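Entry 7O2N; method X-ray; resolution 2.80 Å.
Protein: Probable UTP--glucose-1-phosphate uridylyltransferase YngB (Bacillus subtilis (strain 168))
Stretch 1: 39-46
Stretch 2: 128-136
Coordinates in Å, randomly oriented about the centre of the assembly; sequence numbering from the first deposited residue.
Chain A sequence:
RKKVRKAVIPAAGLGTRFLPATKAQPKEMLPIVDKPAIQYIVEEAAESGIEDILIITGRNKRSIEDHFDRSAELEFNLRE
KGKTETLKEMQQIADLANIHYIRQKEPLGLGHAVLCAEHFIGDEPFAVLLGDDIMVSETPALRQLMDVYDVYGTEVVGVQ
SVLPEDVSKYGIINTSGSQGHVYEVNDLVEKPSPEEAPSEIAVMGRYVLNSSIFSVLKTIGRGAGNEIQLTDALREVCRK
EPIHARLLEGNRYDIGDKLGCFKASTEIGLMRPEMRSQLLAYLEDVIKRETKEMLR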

ATOM      1  N   GLN A  39      11.177   0.065  -4.503  1.00 40.43           N
ATOM      2  CA  GLN A  39      11.760  -0.953  -5.359  1.00 43.82           C
ATOM      3  C   GLN A  39      11.884  -0.432  -6.782  1.00 48.24           C
ATOM      4  O   GLN A  39      12.817  -0.807  -7.492  1.00 53.68           O
ATOM      5  N   TYR A  40      10.930   0.412  -7.195  1.00 45.80           N
ATOM      6  CA  TYR A  40      11.002   0.994  -8.528  1.00 43.00           C
ATOM      7  C   TYR A  40      12.308   1.776  -8.653  1.00 40.10           C
ATOM      8  O   TYR A  40      12.959   1.705  -9.682  1.00 39.22           O
ATOM      9  N   ILE A  41      12.698   2.488  -7.587  1.00 45.24           N
ATOM     10  CA  ILE A  41      13.854   3.368  -7.632  1.00 49.44           C
ATOM     11  C   ILE A  41      15.128   2.541  -7.739  1.00 53.57           C
ATOM     12  O   ILE A  41      15.980   2.834  -8.579  1.00 56.00           O
ATOM     13  N   VAL A  42      15.243   1.509  -6.894  1.00 49.75           N
ATOM     14  CA  VAL A  42      16.374   0.597  -6.971  1.00 51.66           C
ATOM     15  C   VAL A  42      16.439  -0.083  -8.345  1.00 53.47           C
ATOM     16  O   VAL A  42      17.525  -0.341  -8.851  1.00 53.15           O
ATOM     17  N   GLU A  43      15.278  -0.377  -8.946  1.00 51.09           N
ATOM     18  CA  GLU A  43      15.223  -0.987 -10.265  1.00 46.42           C
ATOM     19  C   GLU A  43      15.744  -0.042 -11.340  1.00 44.26           C
ATOM     20  O   GLU A  43      16.567  -0.424 -12.149  1.00 44.29           O
ATOM     21  N   GLU A  44      15.310   1.214 -11.310  1.00 54.72           N
ATOM     22  CA  GLU A  44      15.878   2.213 -12.199  1.00 54.11           C
ATOM     23  C   GLU A  44      17.401   2.140 -12.116  1.00 52.38           C
ATOM     24  O   GLU A  44      18.058   1.879 -13.122  1.00 57.25           O
ATOM     25  N   ALA A  45      17.926   2.309 -10.899  1.00 52.71           N
ATOM     26  CA  ALA A  45      19.358   2.381 -10.652  1.00 59.01           C
ATOM     27  C   ALA A  45      20.066   1.111 -11.129  1.00 57.78           C
ATOM     28  O   ALA A  45      21.084   1.194 -11.814  1.00 46.72           O
ATOM     29  N   ALA A  46      19.538  -0.061 -10.771  1.00 52.68           N
ATOM     30  CA  ALA A  46      20.182  -1.301 -11.172  1.00 55.28           C
ATOM     31  C   ALA A  46      20.345  -1.357 -12.691  1.00 63.92           C
ATOM     32  O   ALA A  46      21.455  -1.557 -13.182  1.00 79.70           O
ATOM     33  N   VAL A 128      22.119  10.859  -7.421  1.00 49.66           N
ATOM     34  CA  VAL A 128      21.050  10.967  -6.433  1.00 50.93           C
ATOM     35  C   VAL A 128      19.706  10.725  -7.124  1.00 49.82           C
ATOM     36  O   VAL A 128      19.473  11.235  -8.222  1.00 48.30           O
ATOM     37  N   LEU A 129      18.837   9.935  -6.481  1.00 47.72           N
ATOM     38  CA  LEU A 129      17.479   9.708  -6.960  1.00 47.84           C
ATOM     39  C   LEU A 129      16.509   9.927  -5.805  1.00 49.37           C
ATOM     40  O   LEU A 129      16.365   9.032  -4.970  1.00 52.62           O
ATOM     41  N   LEU A 130      15.899  11.121  -5.738  1.00 50.49           N
ATOM     42  CA  LEU A 130      14.708  11.357  -4.926  1.00 49.32           C
ATOM     43  C   LEU A 130      13.649  10.429  -5.487  1.00 50.15           C
ATOM     44  O   LEU A 130      13.742  10.009  -6.643  1.00 65.42           O
ATOM     45  N   GLY A 131      12.640  10.096  -4.701  1.00 49.35           N
ATOM     46  CA  GLY A 131      11.763   9.088  -5.271  1.00 58.86           C
ATOM     47  C   GLY A 131      10.378   9.624  -5.586  1.00 54.36           C
ATOM     48  O   GLY A 131       9.413   9.126  -5.019  1.00 73.33           O
ATOM     49  N   ASP A 132      10.279  10.604  -6.486  1.00 51.73           N
ATOM     50  CA  ASP A 132       9.024  11.337  -6.510  1.00 65.83           C
ATOM     51  C   ASP A 132       8.217  11.046  -7.769  1.00 68.69           C
ATOM     52  O   ASP A 132       7.109  11.556  -7.925  1.00 81.59           O
ATOM     53  N   ASP A 133       8.734  10.160  -8.618  1.00 61.57           N
ATOM     54  CA  ASP A 133       8.004   9.803  -9.821  1.00 57.94           C
ATOM     55  C   ASP A 133       8.488   8.440 -10.306  1.00 53.65           C
ATOM     56  O   ASP A 133       9.614   8.055 -10.027  1.00 62.43           O
ATOM     57  N   ILE A 134       7.667   7.726 -11.070  1.00 48.60           N
ATOM     58  CA  ILE A 134       8.191   6.578 -11.795  1.00 48.94           C
ATOM     59  C   ILE A 134       8.279   6.957 -13.273  1.00 51.99           C
ATOM     60  O   ILE A 134       7.403   7.635 -13.787  1.00 58.96           O
ATOM     61  N   MET A 135       9.377   6.561 -13.926  1.00 52.33           N
ATOM     62  CA  MET A 135       9.603   6.770 -15.346  1.00 49.86           C
ATOM     63  C   MET A 135       9.548   5.418 -16.046  1.00 58.21           C
ATOM     64  O   MET A 135      10.232   4.472 -15.650  1.00 70.47           O
ATOM     65  N   VAL A 136       8.722   5.330 -17.090  1.00 59.54           N
ATOM     66  CA  VAL A 136       8.718   4.170 -17.962  1.00 57.17           C
ATOM     67  C   VAL A 136       9.376   4.587 -19.269  1.00 54.55           C
ATOM     68  O   VAL A 136       8.936   5.557 -19.888  1.00 54.49           O
TER

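The most unusual point in this contact is G131, where the absence of a side chain lets the helix come close: I41 CD1 lies 3.4 Å from G131 CA, and a CB built in ideal geometry on G131 would fall 2.4 Å from I41 CD1, a clash. The backbone agrees, since the CA atoms of I41 and G131 are 6.5 Å apart, nearer than Y40 and I134 (7.1 Å) or E44 and M135 (8.4 Å).

Four helix residues, Y40, I41, E44 and A45, direct their CA-to-CB bonds toward the second stretch, as expected for one side of a helix whose backbone bonds run from residue i+4 to i, for example E44 N to Y40 O at 2.9 Å. From the other side, L129 and I134 point toward the helix. I41 (chi1 m, chi2 t) uses both branches: CD1 meets the glycine, while CG2 packs 3.8 Å from L129 CB. L129, also m then t, reaches on to A45, with its CD1 3.8 Å from A45 CB.

At Y40 (chi1 m, chi2 -90°), the ring receives I134 CD1 over one face. That methyl is 3.8 Å from Y40 CG and 3.9 Å from the ring centroid, 18° off the normal, which defines a CH-pi contact. I134 has chi1 m, but its chi2 of 149° lies between wells.

No hydrogen bond crosses between the stretches; the close side-chain contacts are apolar, and 370 Å² is buried, both sides summed. E44 (t, t) approaches only loosely: its OE2 is 4.2 Å from L129 CD2 and its OE1 4.4 Å from M135 CB, and both oxygens are hydrogen-bonded elsewhere in the structure. Away from the contact, Q39 NE2 donates to E43 OE2 at 2.8 Å and 175°, a nearly linear bond within the helix.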

ATOM      1  CB  GLN A  39      10.948  -2.242  -5.401  1.00 43.94           C
ATOM      2  CG  GLN A  39      11.620  -3.353  -6.203  1.00 40.27           C
ATOM      3  CD  GLN A  39      10.774  -4.603  -6.154  1.00 45.99           C
ATOM      4  OE1 GLN A  39      10.145  -4.931  -5.148  1.00 49.12           O
ATOM      5  NE2 GLN A  39      10.678  -5.285  -7.275  1.00 44.88           N
ATOM      6  CB  TYR A  40       9.748   1.807  -8.878  1.00 43.32           C
ATOM      7  CG  TYR A  40       8.470   1.034  -9.127  1.00 44.70           C
ATOM      8  CD1 TYR A  40       8.126   0.582 -10.392  1.00 44.38           C
ATOM      9  CD2 TYR A  40       7.572   0.799  -8.101  1.00 44.66           C
ATOM     10  CE1 TYR A  40       6.957  -0.122 -10.623  1.00 45.68           C
ATOM     11  CE2 TYR A  40       6.386   0.124  -8.313  1.00 47.69           C
ATOM     12  CZ  TYR A  40       6.079  -0.345  -9.576  1.00 50.77           C
ATOM     13  OH  TYR A  40       4.907  -1.023  -9.763  1.00 57.33           O
ATOM     14  CB  ILE A  41      13.928   4.296  -6.417  1.00 49.36           C
ATOM     15  CG1 ILE A  41      12.590   4.984  -6.138  1.00 62.96           C
ATOM     16  CG2 ILE A  41      15.048   5.289  -6.643  1.00 48.08           C
ATOM     17  CD1 ILE A  41      12.556   5.792  -4.861  1.00 66.40           C
ATOM     18  CB  VAL A  42      16.363  -0.434  -5.828  1.00 53.00           C
ATOM     19  CG1 VAL A  42      17.434  -1.507  -6.022  1.00 52.28           C
ATOM     20  CG2 VAL A  42      16.545   0.263  -4.492  1.00 50.26           C
ATOM     21  CB  GLU A  43      13.832  -1.526 -10.532  1.00 43.81           C
ATOM     22  CG  GLU A  43      13.697  -2.929  -9.966  1.00 49.57           C
ATOM     23  CD  GLU A  43      12.278  -3.450  -9.906  1.00 61.11           C
ATOM     24  OE1 GLU A  43      11.351  -2.678 -10.214  1.00 73.07           O
ATOM     25  OE2 GLU A  43      12.093  -4.618  -9.559  1.00 70.46           O
ATOM     26  CB  GLU A  44      15.348   3.606 -11.874  1.00 49.30           C
ATOM     27  CG  GLU A  44      15.494   4.568 -13.036  1.00 54.54           C
ATOM     28  CD  GLU A  44      15.019   5.986 -12.758  1.00 65.67           C
ATOM     29  OE1 GLU A  44      13.830   6.180 -12.368  1.00 71.27           O
ATOM     30  OE2 GLU A  44      15.824   6.905 -12.951  1.00 64.50           O
ATOM     31  CB  ALA A  45      19.635   2.659  -9.193  1.00 60.27           C
ATOM     32  CB  ALA A  46      19.445  -2.503 -10.628  1.00 51.87           C
ATOM     33  CB  VAL A 128      21.067  12.343  -5.753  1.00 49.19           C
ATOM     34  CG1 VAL A 128      19.845  12.532  -4.870  1.00 45.06           C
ATOM     35  CG2 VAL A 128      22.364  12.563  -4.984  1.00 48.91           C
ATOM     36  CB  LEU A 129      17.311   8.269  -7.457  1.00 39.48           C
ATOM     37  CG  LEU A 129      18.419   7.707  -8.335  1.00 41.61           C
ATOM     38  CD1 LEU A 129      18.380   6.185  -8.316  1.00 43.71           C
ATOM     39  CD2 LEU A 129      18.284   8.210  -9.760  1.00 42.20           C
ATOM     40  CB  LEU A 130      14.236  12.813  -5.071  1.00 47.85           C
ATOM     41  CG  LEU A 130      15.318  13.902  -5.079  1.00 48.85           C
ATOM     42  CD1 LEU A 130      14.690  15.283  -5.033  1.00 46.87           C
ATOM     43  CD2 LEU A 130      16.286  13.714  -3.911  1.00 46.66           C
ATOM     44  CB  ASP A 132       9.112  12.794  -6.029  1.00 68.82           C
ATOM     45  CG  ASP A 132      10.163  13.637  -6.713  1.00 77.83           C
ATOM     46  OD1 ASP A 132      10.571  13.270  -7.842  1.00 85.39           O
ATOM     47  OD2 ASP A 132      10.554  14.669  -6.109  1.00 83.54           O
ATOM     48  CB  ASP A 133       8.160  10.912 -10.873  1.00 67.34           C
ATOM     49  CG  ASP A 133       9.591  11.065 -11.380  1.00 74.62           C
ATOM     50  OD1 ASP A 133      10.080  10.102 -11.991  1.00 77.39           O
ATOM     51  OD2 ASP A 133      10.225  12.112 -11.102  1.00 81.01           O
ATOM     52  CB  ILE A 134       7.351   5.314 -11.506  1.00 45.87           C
ATOM     53  CG1 ILE A 134       7.536   4.855 -10.052  1.00 43.73           C
ATOM     54  CG2 ILE A 134       7.581   4.198 -12.521  1.00 36.18           C
ATOM     55  CD1 ILE A 134       6.310   4.166  -9.425  1.00 41.89           C
ATOM     56  CB  MET A 135      10.989   7.363 -15.578  1.00 54.04           C
ATOM     57  CG  MET A 135      11.108   8.806 -15.163  1.00 64.15           C
ATOM     58  SD  MET A 135      10.990   9.985 -16.519  1.00 72.01           S
ATOM     59  CE  MET A 135       9.886   9.070 -17.587  1.00 70.10           C
ATOM     60  CB  VAL A 136       7.279   3.661 -18.159  1.00 62.62           C
ATOM     61  CG1 VAL A 136       7.249   2.291 -18.823  1.00 63.22           C
ATOM     62  CG2 VAL A 136       6.530   3.613 -16.830  1.00 54.39           C
TER